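Local atomic coordinates of Lin1840 protein (Listeria innocua serovar 6a, PDB entry 4ZOC), a protein that probably hydrolyses terminal, non-reducing beta-D-glucosyl residues and takes part in beta-1,2-glucan metabolism. Residues Q7-Q12 with R331-K336; L464-E469 with I480-A485. The protein carries 2 engineered substitutions. All coordinates share one frame; numbering follows the deposited sequence.

Interaction 1 of 2, residues Q7-Q12 with R331-K336; sequences QELVSQ and RMLNLK
Leu333 lays its CD2 methyl over two neighbouring side chains of the N-terminal helix, Leu9 and Val10. The contact packs helix 3-12, at the start of the chain, on helix 322-338 of the TIM-barrel region of this family 3 glycosidase, and it illustrates how a chain can draw its start and a distant later helix together through a single leucine methyl. CD2 stands 3.7 Å from Val10 CG2 and 3.9 Å from Leu9 CB. Val10 presents that branch because CG1, and not CG2, lies anti to its backbone N (chi1 -174°). The chi2 of Leu333, 20°, is an unusual, nearly eclipsed rotation, which may be strained or imperfectly modelled. Only 105 Å² is buried between the segments, whose closest backbone approach is the 8.4 Å from Val10 CA to Leu333 CA. Other parts of the domain help to enclose the leucine: Val6 of the N-terminal helix, Gln21 and Ile84. One turn on, Lys336 NZ donates to Gln21 OE1 and to the carbonyl oxygens of Gly58 and Pro85. The second Val10 methyl, CG1, lies 5.6 Å from Leu333 CD2, leaving CG2 to make the touch.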
loop_
_atom_site.group_PDB
_atom_site.type_symbol
_atom_site.label_atom_id
_atom_site.label_comp_id
_atom_site.label_asym_id
_atom_site.label_seq_id
_atom_site.Cartn_x
_atom_site.Cartn_y
_atom_site.Cartn_z
ATOM N N GLN A 7 -2.538 -45.093 -15.816
ATOM C CA GLN A 7 -3.259 -45.508 -14.569
ATOM C C GLN A 7 -2.685 -46.785 -13.968
ATOM O O GLN A 7 -2.512 -46.903 -12.743
ATOM C CB GLN A 7 -4.767 -45.609 -14.819
ATOM C CG GLN A 7 -5.522 -45.602 -13.479
ATOM C CD GLN A 7 -5.407 -44.263 -12.751
ATOM O OE1 GLN A 7 -5.671 -43.222 -13.349
ATOM N NE2 GLN A 7 -4.996 -44.280 -11.474
ATOM N N GLU A 8 -2.301 -47.719 -14.828
ATOM C CA GLU A 8 -1.690 -48.949 -14.339
ATOM C C GLU A 8 -0.414 -48.637 -13.517
ATOM O O GLU A 8 -0.156 -49.226 -12.464
ATOM C CB GLU A 8 -1.424 -49.854 -15.540
ATOM C CG GLU A 8 -0.714 -51.151 -15.227
ATOM C CD GLU A 8 -0.472 -51.959 -16.497
ATOM O OE1 GLU A 8 -1.228 -52.920 -16.677
ATOM O OE2 GLU A 8 0.433 -51.621 -17.326
ATOM N N LEU A 9 0.373 -47.657 -13.957
ATOM C CA LEU A 9 1.572 -47.238 -13.159
ATOM C C LEU A 9 1.225 -46.820 -11.744
ATOM O O LEU A 9 1.859 -47.257 -10.783
ATOM C CB LEU A 9 2.339 -46.121 -13.866
ATOM C CG LEU A 9 3.319 -46.551 -14.966
ATOM C CD1 LEU A 9 3.802 -45.304 -15.694
ATOM C CD2 LEU A 9 4.499 -47.334 -14.415
ATOM N N VAL A 10 0.229 -45.932 -11.637
ATOM C CA VAL A 10 -0.187 -45.459 -10.344
ATOM C C VAL A 10 -0.541 -46.674 -9.492
ATOM O O VAL A 10 -0.131 -46.760 -8.327
ATOM C CB VAL A 10 -1.426 -44.537 -10.442
ATOM C CG1 VAL A 10 -1.734 -43.946 -9.075
ATOM C CG2 VAL A 10 -1.177 -43.407 -11.444
ATOM N N SER A 11 -1.316 -47.590 -10.083
ATOM C CA SER A 11 -1.765 -48.814 -9.377
ATOM C C SER A 11 -0.648 -49.655 -8.889
ATOM O O SER A 11 -0.779 -50.196 -7.827
ATOM C CB SER A 11 -2.618 -49.711 -10.219
ATOM O OG SER A 11 -3.670 -48.966 -10.737
ATOM N N GLN A 12 0.424 -49.750 -9.658
ATOM C CA GLN A 12 1.611 -50.568 -9.323
ATOM C C GLN A 12 2.621 -49.940 -8.383
ATOM O O GLN A 12 3.464 -50.658 -7.806
ATOM C CB GLN A 12 2.349 -50.939 -10.585
ATOM C CG GLN A 12 1.574 -51.816 -11.526
ATOM C CD GLN A 12 2.406 -51.933 -12.812
ATOM O OE1 GLN A 12 2.708 -50.934 -13.465
ATOM N NE2 GLN A 12 2.882 -53.129 -13.102
ATOM N N ARG A 331 -1.415 -36.726 -11.969
ATOM C CA ARG A 331 -1.046 -35.499 -12.683
ATOM C C ARG A 331 0.444 -35.421 -13.178
ATOM O O ARG A 331 0.722 -35.011 -14.349
ATOM C CB ARG A 331 -1.491 -34.273 -11.870
ATOM C CG ARG A 331 -3.002 -34.134 -11.821
ATOM C CD ARG A 331 -3.504 -32.791 -11.225
ATOM N NE ARG A 331 -3.293 -32.703 -9.803
ATOM C CZ ARG A 331 -4.171 -33.033 -8.850
ATOM N NH1 ARG A 331 -3.854 -32.882 -7.569
ATOM N NH2 ARG A 331 -5.375 -33.467 -9.177
ATOM N N MET A 332 1.355 -35.861 -12.333
ATOM C CA MET A 332 2.795 -35.911 -12.654
ATOM C C MET A 332 3.017 -36.845 -13.860
ATOM O O MET A 332 3.713 -36.540 -14.817
ATOM C CB MET A 332 3.592 -36.352 -11.418
ATOM C CG MET A 332 3.844 -35.262 -10.353
ATOM S SD MET A 332 4.969 -33.984 -11.024
ATOM C CE MET A 332 6.528 -34.914 -10.962
ATOM N N LEU A 333 2.411 -38.036 -13.791
ATOM C CA LEU A 333 2.608 -38.997 -14.869
ATOM C C LEU A 333 1.969 -38.468 -16.161
ATOM O O LEU A 333 2.583 -38.611 -17.241
ATOM C CB LEU A 333 2.022 -40.330 -14.479
ATOM C CG LEU A 333 2.886 -41.274 -13.658
ATOM C CD1 LEU A 333 4.059 -40.759 -12.895
ATOM C CD2 LEU A 333 2.051 -42.323 -12.923
ATOM N N ASN A 334 0.792 -37.815 -16.071
ATOM C CA ASN A 334 0.110 -37.214 -17.254
ATOM C C ASN A 334 0.999 -36.137 -17.901
ATOM O O ASN A 334 1.136 -36.147 -19.067
ATOM C CB ASN A 334 -1.258 -36.556 -16.939
ATOM C CG ASN A 334 -2.396 -37.564 -16.843
ATOM O OD1 ASN A 334 -2.260 -38.694 -17.273
ATOM N ND2 ASN A 334 -3.482 -37.169 -16.218
ATOM N N LEU A 335 1.641 -35.263 -17.112
ATOM C CA LEU A 335 2.645 -34.320 -17.653
ATOM C C LEU A 335 3.751 -35.034 -18.410
ATOM O O LEU A 335 4.133 -34.624 -19.530
ATOM C CB LEU A 335 3.208 -33.464 -16.536
ATOM C CG LEU A 335 4.375 -32.535 -16.920
ATOM C CD1 LEU A 335 3.989 -31.561 -18.007
ATOM C CD2 LEU A 335 4.921 -31.805 -15.695
ATOM N N LYS A 336 4.265 -36.107 -17.796
ATOM C CA LYS A 336 5.377 -36.792 -18.392
ATOM C C LYS A 336 4.903 -37.398 -19.692
ATOM O O LYS A 336 5.617 -37.370 -20.713
ATOM C CB LYS A 336 5.963 -37.839 -17.488
ATOM C CG LYS A 336 6.585 -37.264 -16.253
ATOM C CD LYS A 336 7.020 -38.222 -15.190
ATOM C CE LYS A 336 7.947 -37.455 -14.255
ATOM N NZ LYS A 336 8.521 -38.244 -13.158
#

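Interaction 2 of 2, residues L464-E469 with I480-A485; sequences LGEKNE and IRLPEA
A chi1 of -66°, which puts CG of Leu482 opposite its own carbonyl carbon, carries the branched end of that side chain up to the end of strand 459-465, where its two methyls divide the work. CD1 meets Leu464 CB at 4.2 Å, while CD2 lies against the backbone, 3.7 Å from Gly465 C. CD2 also meets the aliphatic part of Glu466, 4.1 Å from its CG. That glutamate has a similar first torsion (chi1 -61°) and an extended chain beyond, so the methylene flanks the leucine and the carboxylate is carried on to polar partners. Such a split between an apolar stem and a polar end lets a buried acid serve both kinds of neighbour. OE1 accepts from Gly507 N and OE2 pairs with Arg508, and OE2 also receives a water at 2.8 Å. The same water donates to Arg481 O at 2.9 Å, linking the two segments through solvent beside the leucine. Gly465 is almost fully extended, at backbone angles where a CB would press on the preceding carbonyl oxygen. Directly after Leu482, Pro483 occupies the N-cap position of helix 484-494. Arg481 NH2 reaches past it to Glu484 OE1 in a 2.9 Å salt bridge, almost straight at 165°, lying in the guanidinium plane and using the syn lone pair of the carboxylate. The arginine has further partners in Glu511 and Glu514 and a cation-pi contact with Tyr487. Leu504 and Leu515 add to the apolar surroundings of Leu482. The whole is the strand-to-helix junction of a beta-alpha-beta unit, strand 459-465, helix 484-494 and strand 500-505, in the C-terminal alpha/beta domain of the family.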
loop_
_atom_site.group_PDB
_atom_site.type_symbol
_atom_site.label_atom_id
_atom_site.label_comp_id
_atom_site.label_asym_id
_atom_site.label_seq_id
_atom_site.Cartn_x
_atom_site.Cartn_y
_atom_site.Cartn_z
ATOM N N LEU A 464 23.805 5.280 -18.127
ATOM C CA LEU A 464 23.532 5.073 -16.707
ATOM C C LEU A 464 22.752 3.819 -16.432
ATOM O O LEU A 464 22.007 3.305 -17.275
ATOM C CB LEU A 464 22.673 6.220 -16.160
ATOM C CG LEU A 464 23.249 7.639 -16.394
ATOM C CD1 LEU A 464 22.258 8.682 -15.850
ATOM C CD2 LEU A 464 24.595 7.738 -15.744
ATOM N N GLY A 465 22.827 3.348 -15.206
ATOM C CA GLY A 465 21.898 2.245 -14.889
ATOM C C GLY A 465 22.173 1.424 -13.651
ATOM O O GLY A 465 23.060 1.709 -12.856
ATOM N N GLU A 466 21.276 0.456 -13.455
ATOM C CA GLU A 466 21.363 -0.432 -12.360
ATOM C C GLU A 466 22.221 -1.642 -12.659
ATOM O O GLU A 466 22.176 -2.163 -13.735
ATOM C CB GLU A 466 19.963 -0.977 -11.979
ATOM C CG GLU A 466 18.921 0.087 -11.548
ATOM C CD GLU A 466 17.648 -0.561 -11.059
ATOM O OE1 GLU A 466 17.026 -1.314 -11.860
ATOM O OE2 GLU A 466 17.276 -0.306 -9.855
ATOM N N LYS A 467 22.876 -2.177 -11.620
ATOM C CA LYS A 467 23.357 -3.561 -11.680
ATOM C C LYS A 467 22.148 -4.464 -11.634
ATOM O O LYS A 467 21.169 -4.171 -10.907
ATOM C CB LYS A 467 24.232 -3.921 -10.509
ATOM C CG LYS A 467 25.502 -3.104 -10.382
ATOM C CD LYS A 467 26.329 -3.629 -9.225
ATOM C CE LYS A 467 27.766 -3.831 -9.645
ATOM N NZ LYS A 467 28.556 -3.224 -8.564
ATOM N N ASN A 468 22.208 -5.608 -12.337
ATOM C CA ASN A 468 20.981 -6.443 -12.328
ATOM C C ASN A 468 20.660 -6.968 -10.936
ATOM O O ASN A 468 19.481 -7.144 -10.605
ATOM C CB ASN A 468 20.954 -7.569 -13.373
ATOM C CG ASN A 468 21.625 -8.814 -12.913
ATOM O OD1 ASN A 468 21.159 -9.487 -11.997
ATOM N ND2 ASN A 468 22.764 -9.104 -13.487
ATOM N N GLU A 469 21.675 -7.142 -10.085
ATOM C CA GLU A 469 21.426 -7.705 -8.738
ATOM C C GLU A 469 20.659 -6.751 -7.803
ATOM O O GLU A 469 20.267 -7.116 -6.709
ATOM C CB GLU A 469 22.756 -8.058 -8.062
ATOM C CG GLU A 469 23.623 -6.868 -7.788
ATOM C CD GLU A 469 24.933 -7.202 -7.085
ATOM O OE1 GLU A 469 25.779 -7.824 -7.675
ATOM O OE2 GLU A 469 25.142 -6.867 -5.941
ATOM N N ILE A 480 13.427 4.176 -4.966
ATOM C CA ILE A 480 13.612 3.750 -6.350
ATOM C C ILE A 480 14.421 4.792 -7.159
ATOM O O ILE A 480 13.913 5.425 -8.131
ATOM C CB ILE A 480 12.255 3.431 -7.041
ATOM C CG1 ILE A 480 11.276 4.582 -6.910
ATOM C CG2 ILE A 480 11.671 2.176 -6.416
ATOM C CD1 ILE A 480 10.382 4.690 -8.123
ATOM N N ARG A 481 15.678 4.893 -6.761
ATOM C CA ARG A 481 16.656 5.795 -7.331
ATOM C C ARG A 481 17.912 5.023 -7.698
ATOM O O ARG A 481 18.202 4.001 -7.113
ATOM C CB ARG A 481 16.969 6.927 -6.345
ATOM C CG ARG A 481 15.897 7.967 -6.227
ATOM C CD ARG A 481 16.318 9.005 -5.231
ATOM N NE ARG A 481 17.411 9.860 -5.676
ATOM C CZ ARG A 481 17.242 10.960 -6.400
ATOM N NH1 ARG A 481 16.064 11.267 -6.885
ATOM N NH2 ARG A 481 18.294 11.702 -6.741
ATOM N N LEU A 482 18.620 5.510 -8.723
ATOM C CA LEU A 482 19.951 5.067 -8.986
ATOM C C LEU A 482 20.834 5.559 -7.878
ATOM O O LEU A 482 20.407 6.412 -7.057
ATOM C CB LEU A 482 20.442 5.709 -10.311
ATOM C CG LEU A 482 19.812 5.375 -11.648
ATOM C CD1 LEU A 482 20.347 6.246 -12.707
ATOM C CD2 LEU A 482 20.109 3.958 -11.986
ATOM N N PRO A 483 22.015 5.002 -7.753
ATOM C CA PRO A 483 23.011 5.583 -6.829
ATOM C C PRO A 483 23.167 7.052 -7.032
ATOM O O PRO A 483 23.137 7.546 -8.207
ATOM C CB PRO A 483 24.271 4.794 -7.112
ATOM C CG PRO A 483 23.827 3.503 -7.733
ATOM C CD PRO A 483 22.525 3.796 -8.443
ATOM N N GLU A 484 23.270 7.823 -5.951
ATOM C CA GLU A 484 23.301 9.275 -6.132
ATOM C C GLU A 484 24.477 9.762 -7.012
ATOM O O GLU A 484 24.352 10.773 -7.698
ATOM C CB GLU A 484 23.285 9.948 -4.774
ATOM C CG GLU A 484 23.199 11.430 -4.848
ATOM C CD GLU A 484 21.893 11.981 -5.435
ATOM O OE1 GLU A 484 20.858 11.184 -5.479
ATOM O OE2 GLU A 484 21.947 13.255 -5.739
ATOM N N ALA A 485 25.598 9.019 -7.035
ATOM C CA ALA A 485 26.713 9.313 -7.923
ATOM C C ALA A 485 26.321 9.406 -9.383
ATOM O O ALA A 485 26.921 10.172 -10.134
ATOM C CB ALA A 485 27.806 8.291 -7.745
HETATM O O HOH W 1 18.872 1.504 -8.513
#

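In the fold
The two contacts come one after the other along the chain, interaction 1 closing before interaction 2 opens, and lie on opposite sides of the chain's centre, with their centres 49 Å apart and their nearest atoms about 28 Å apart. They share no helix, strand or sheet. Interaction 1 joins the N-terminal helix 3-12 to helix 322-338 on the TIM-barrel side of the chain, whereas interaction 2 lies at the end of strand 459-465 of the mixed sheet, where the chain leads on to helix 484-494; each stays within its own domain. The glucose pocket draws on both: Trp271 lies within the long span between the segments of interaction 1, and Glu473 on the short connection between those of interaction 2.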